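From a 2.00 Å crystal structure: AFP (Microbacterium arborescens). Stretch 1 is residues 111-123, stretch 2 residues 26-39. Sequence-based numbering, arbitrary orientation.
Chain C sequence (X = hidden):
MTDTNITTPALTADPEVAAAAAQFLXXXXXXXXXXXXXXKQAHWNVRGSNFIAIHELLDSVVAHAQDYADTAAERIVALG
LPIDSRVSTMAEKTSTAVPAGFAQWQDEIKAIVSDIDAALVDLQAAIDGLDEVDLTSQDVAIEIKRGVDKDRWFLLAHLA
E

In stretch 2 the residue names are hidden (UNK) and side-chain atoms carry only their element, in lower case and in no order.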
# COMPACT_ATOMS: atom_id res chain seq x y z
N ALA C 111 -36.01 -5.09 -9.99
CA ALA C 111 -36.05 -3.77 -10.68
C ALA C 111 -34.71 -3.52 -11.41
O ALA C 111 -34.71 -3.01 -12.54
CB ALA C 111 -36.32 -2.64 -9.68
N ILE C 112 -33.59 -3.83 -10.75
CA ILE C 112 -32.24 -3.56 -11.32
C ILE C 112 -31.88 -4.53 -12.49
O ILE C 112 -31.29 -4.11 -13.48
CB ILE C 112 -31.11 -3.60 -10.22
CG1 ILE C 112 -31.25 -2.43 -9.23
CG2 ILE C 112 -29.69 -3.64 -10.81
CD1 ILE C 112 -31.01 -1.09 -9.86
N VAL C 113 -32.26 -5.80 -12.37
CA VAL C 113 -32.14 -6.72 -13.51
C VAL C 113 -32.96 -6.23 -14.70
O VAL C 113 -32.50 -6.31 -15.83
CB VAL C 113 -32.45 -8.20 -13.13
CG1 VAL C 113 -32.43 -9.14 -14.34
CG2 VAL C 113 -31.45 -8.65 -12.10
N SER C 114 -34.17 -5.75 -14.47
CA SER C 114 -34.93 -5.16 -15.57
C SER C 114 -34.16 -4.02 -16.27
O SER C 114 -34.04 -4.05 -17.52
CB SER C 114 -36.29 -4.71 -15.06
OG SER C 114 -36.97 -4.00 -16.05
N ASP C 115 -33.62 -3.04 -15.50
CA ASP C 115 -32.82 -1.93 -16.07
C ASP C 115 -31.52 -2.54 -16.74
O ASP C 115 -31.16 -2.20 -17.88
CB ASP C 115 -32.44 -0.84 -15.00
CG ASP C 115 -33.72 -0.12 -14.26
OD1 ASP C 115 -34.96 -0.53 -14.38
OD2 ASP C 115 -33.43 0.91 -13.49
N ILE C 116 -30.83 -3.49 -16.10
CA ILE C 116 -29.71 -4.15 -16.81
C ILE C 116 -30.10 -4.83 -18.18
O ILE C 116 -29.36 -4.77 -19.17
CB ILE C 116 -29.00 -5.10 -15.88
CG1 ILE C 116 -28.17 -4.30 -14.88
CG2 ILE C 116 -28.14 -6.07 -16.64
CD1 ILE C 116 -27.68 -5.15 -13.68
N ASP C 117 -31.27 -5.45 -18.24
CA ASP C 117 -31.71 -6.17 -19.41
C ASP C 117 -31.89 -5.17 -20.54
O ASP C 117 -31.57 -5.50 -21.67
CB ASP C 117 -33.05 -6.93 -19.19
CG ASP C 117 -32.88 -8.28 -18.43
OD1 ASP C 117 -31.74 -8.79 -18.21
OD2 ASP C 117 -33.94 -8.84 -18.04
N ALA C 118 -32.41 -3.98 -20.24
CA ALA C 118 -32.55 -2.88 -21.24
C ALA C 118 -31.16 -2.43 -21.77
O ALA C 118 -31.00 -2.22 -22.99
CB ALA C 118 -33.30 -1.65 -20.65
N ALA C 119 -30.16 -2.32 -20.87
CA ALA C 119 -28.80 -1.96 -21.30
C ALA C 119 -28.20 -3.05 -22.19
O ALA C 119 -27.58 -2.73 -23.24
CB ALA C 119 -27.90 -1.68 -20.13
N LEU C 120 -28.44 -4.31 -21.83
CA LEU C 120 -27.94 -5.46 -22.62
C LEU C 120 -28.43 -5.47 -24.06
O LEU C 120 -27.65 -5.77 -24.98
CB LEU C 120 -28.24 -6.83 -21.96
CG LEU C 120 -27.38 -7.09 -20.73
CD1 LEU C 120 -27.85 -8.34 -20.00
CD2 LEU C 120 -25.87 -7.20 -21.11
N VAL C 121 -29.71 -5.17 -24.27
CA VAL C 121 -30.25 -5.03 -25.61
C VAL C 121 -29.46 -3.97 -26.36
O VAL C 121 -29.09 -4.18 -27.50
CB VAL C 121 -31.81 -4.68 -25.58
CG1 VAL C 121 -32.35 -4.06 -26.98
CG2 VAL C 121 -32.62 -5.91 -25.16
N ASP C 122 -29.17 -2.83 -25.75
CA ASP C 122 -28.42 -1.78 -26.46
C ASP C 122 -26.94 -2.16 -26.64
O ASP C 122 -26.35 -1.84 -27.67
CB ASP C 122 -28.57 -0.43 -25.77
CG ASP C 122 -29.97 0.23 -25.99
OD1 ASP C 122 -30.65 0.07 -27.08
OD2 ASP C 122 -30.40 0.97 -25.07
N LEU C 123 -26.33 -2.87 -25.68
CA LEU C 123 -24.95 -3.37 -25.91
C LEU C 123 -24.88 -4.37 -27.09
O LEU C 123 -23.93 -4.33 -27.91
CB LEU C 123 -24.33 -3.91 -24.62
CG LEU C 123 -23.95 -2.82 -23.62
CD1 LEU C 123 -24.00 -3.37 -22.21
CD2 LEU C 123 -22.57 -2.21 -23.96
N UNK C 26 -23.89 5.94 -27.65
CA UNK C 26 -24.71 6.91 -26.91
C UNK C 26 -25.82 6.32 -26.01
O UNK C 26 -25.97 6.80 -24.87
c UNK C 26 -25.27 8.04 -27.83
c UNK C 26 -26.02 9.07 -27.05
o UNK C 26 -24.16 8.65 -28.47
N UNK C 27 -26.58 5.30 -26.50
CA UNK C 27 -27.64 4.71 -25.64
C UNK C 27 -26.99 3.96 -24.48
O UNK C 27 -27.52 3.89 -23.37
c UNK C 27 -26.66 4.79 -27.89
c UNK C 27 -28.34 3.69 -26.58
c UNK C 27 -28.09 4.28 -28.02
N UNK C 28 -25.80 3.44 -24.71
CA UNK C 28 -25.03 2.86 -23.61
C UNK C 28 -24.64 3.86 -22.52
O UNK C 28 -24.83 3.60 -21.31
c UNK C 28 -23.81 2.09 -24.17
c UNK C 28 -22.96 1.48 -23.04
c UNK C 28 -24.28 0.98 -25.13
N UNK C 29 -24.09 5.01 -22.91
CA UNK C 29 -23.73 6.02 -21.95
C UNK C 29 -24.98 6.38 -21.12
O UNK C 29 -24.89 6.48 -19.87
c UNK C 29 -23.17 7.33 -22.62
c UNK C 29 -23.01 8.42 -21.56
c UNK C 29 -21.79 7.05 -23.28
N UNK C 30 -26.12 6.58 -21.79
CA UNK C 30 -27.32 7.04 -21.05
C UNK C 30 -27.86 5.98 -20.07
O UNK C 30 -28.25 6.32 -18.95
c UNK C 30 -28.47 10.13 -24.43
c UNK C 30 -27.61 9.86 -22.42
c UNK C 30 -28.27 8.72 -22.74
n UNK C 30 -27.75 10.72 -23.49
n UNK C 30 -28.78 8.91 -24.01
c UNK C 30 -28.48 7.45 -21.98
N UNK C 31 -27.90 4.73 -20.50
CA UNK C 31 -28.42 3.67 -19.61
C UNK C 31 -27.46 3.33 -18.47
O UNK C 31 -27.89 3.05 -17.36
c UNK C 31 -29.97 2.70 -21.38
c UNK C 31 -32.02 1.66 -22.42
n UNK C 31 -31.98 2.59 -23.56
c UNK C 31 -28.76 2.42 -20.41
c UNK C 31 -30.53 1.44 -21.87
N UNK C 32 -26.17 3.36 -18.75
CA UNK C 32 -25.19 3.15 -17.69
C UNK C 32 -25.18 4.27 -16.66
O UNK C 32 -25.02 4.02 -15.50
c UNK C 32 -23.59 1.63 -18.98
c UNK C 32 -23.84 3.03 -18.30
s UNK C 32 -23.99 0.18 -17.93
c UNK C 32 -25.33 -0.43 -18.85
N UNK C 33 -25.35 5.52 -17.09
CA UNK C 33 -25.34 6.64 -16.19
C UNK C 33 -26.66 6.65 -15.39
O UNK C 33 -26.63 7.04 -14.20
n UNK C 33 -22.47 9.16 -15.83
c UNK C 33 -24.89 9.20 -16.18
o UNK C 33 -23.80 8.89 -14.05
c UNK C 33 -25.13 7.95 -17.00
c UNK C 33 -23.66 9.08 -15.26
N UNK C 34 -27.80 6.30 -16.04
CA UNK C 34 -29.10 6.10 -15.33
C UNK C 34 -29.00 5.00 -14.23
O UNK C 34 -29.51 5.19 -13.12
c UNK C 34 -30.23 5.72 -16.32
N UNK C 35 -28.28 3.90 -14.53
CA UNK C 35 -28.03 2.83 -13.60
C UNK C 35 -27.19 3.26 -12.39
O UNK C 35 -27.44 2.78 -11.28
c UNK C 35 -28.69 -0.11 -13.24
c UNK C 35 -27.29 0.36 -13.54
c UNK C 35 -26.33 -0.78 -14.14
c UNK C 35 -27.38 1.66 -14.33
N UNK C 36 -26.26 4.22 -12.57
CA UNK C 36 -25.57 4.82 -11.42
C UNK C 36 -26.62 5.46 -10.44
O UNK C 36 -26.60 5.20 -9.21
c UNK C 36 -24.11 6.74 -10.66
c UNK C 36 -24.53 5.91 -11.86
c UNK C 36 -23.26 5.25 -12.52
N UNK C 37 -27.52 6.27 -11.00
CA UNK C 37 -28.45 7.02 -10.17
C UNK C 37 -29.55 6.11 -9.57
O UNK C 37 -29.81 6.14 -8.35
c UNK C 37 -29.10 8.20 -10.96
c UNK C 37 -30.25 8.79 -10.12
c UNK C 37 -28.01 9.27 -11.31
N UNK C 38 -30.19 5.31 -10.43
CA UNK C 38 -31.22 4.39 -9.96
C UNK C 38 -30.67 3.24 -9.08
O UNK C 38 -31.41 2.69 -8.26
c UNK C 38 -32.04 3.87 -11.16
o UNK C 38 -33.24 5.91 -11.21
c UNK C 38 -32.75 4.99 -11.87
n UNK C 38 -32.78 4.95 -13.24
N UNK C 39 -29.39 2.89 -9.25
CA UNK C 39 -28.78 1.88 -8.46
C UNK C 39 -28.53 2.47 -7.07
O UNK C 39 -28.64 1.76 -6.05

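Position 26 carries three side-chain atoms, a carbon bearing one oxygen and one carbon, and touches nothing on stretch 1. This is Thr 26, whose hydroxyl is satisfied elsewhere in the structure. At 27, three carbons close a ring onto the backbone N, and the ring carbon CB lies 3.7 Å from OD2 of Asp 122. The residue is Pro 27; its N lacks a hydrogen to give to the preceding turn, and the helix kinks here.

Position 28 has one carbon carrying two more, one of which lies 3.8 Å from CD2 of Leu 123. It is Val 28, and the atom in question is CG2. The same fork recurs at 29, out of reach of stretch 1: Val 29, a compact apolar side chain in a buried place. At 30 a single carbon leads to a five-membered ring of three carbons and two nitrogens. This is His 30, also out of reach, with NE2 hydrogen-bonded elsewhere in the structure.

Position 31 shows four carbons in a row ending in a nitrogen, which stands 2.7 Å from OD2 of Asp 122. Only lysine fits, and Lys 31 donates a hydrogen bond from NZ within a salt bridge. Length matters: the aliphatic part passes along the small Ala 119, with CD 3.9 Å from CA of that residue, before the charge reaches the carboxylate.

Position 32 is unbranched: two carbons, a sulfur, and a terminal carbon 3.1 Å from CB of Ala 119, a tight contact. This is Met 32, which starts sideways; with chi1 and chi2 both m, the flexible chain turns its methyl in toward Ala 119, whose lone CB takes little room. Position 33 has three carbons, the third carrying an oxygen and a nitrogen. It is Gln 33, far from stretch 1, with both polar atoms satisfied elsewhere. At 34 a lone CB points toward stretch 1 but stops 6.4 Å from OD2 of Asp 115: Ala 34.

Position 35 has four carbons forked at the second, directed toward stretch 1; the fork ends lie 4.2 Å from CD1 of Ile 112 and 4.0 Å from CG1 of Ile 116. The fork of Leu 35 suits this place between two isoleucines. Positions 36 and 37 each repeat the three-carbon fork without touching stretch 1; they are Val 36 and Val 37, both buried. At 38, two carbons end in an oxygen and a nitrogen, and CB lies 4.0 Å from OD2 of Asp 115. This is Asn 38, its OD1 hydrogen-bonded elsewhere. Position 39 has no side-chain atoms, and its CA lies 4.0 Å from CD1 of Ile 112. It is Gly 39, where an ideal CB would clash at 2.6 Å with O of Leu 35, within its own helix.

The helices run nearly antiparallel, at 165°, with axes 9.2 Å apart at their closest, and bury 570 Å². Apolar packing runs from Leu 123 against Val 28 to Ile 112 against Leu 35, and the single salt bridge adds a polar clasp between Lys 31 and Asp 122.

Stretch 2 (26-39) TPVVHKMQALVVNG
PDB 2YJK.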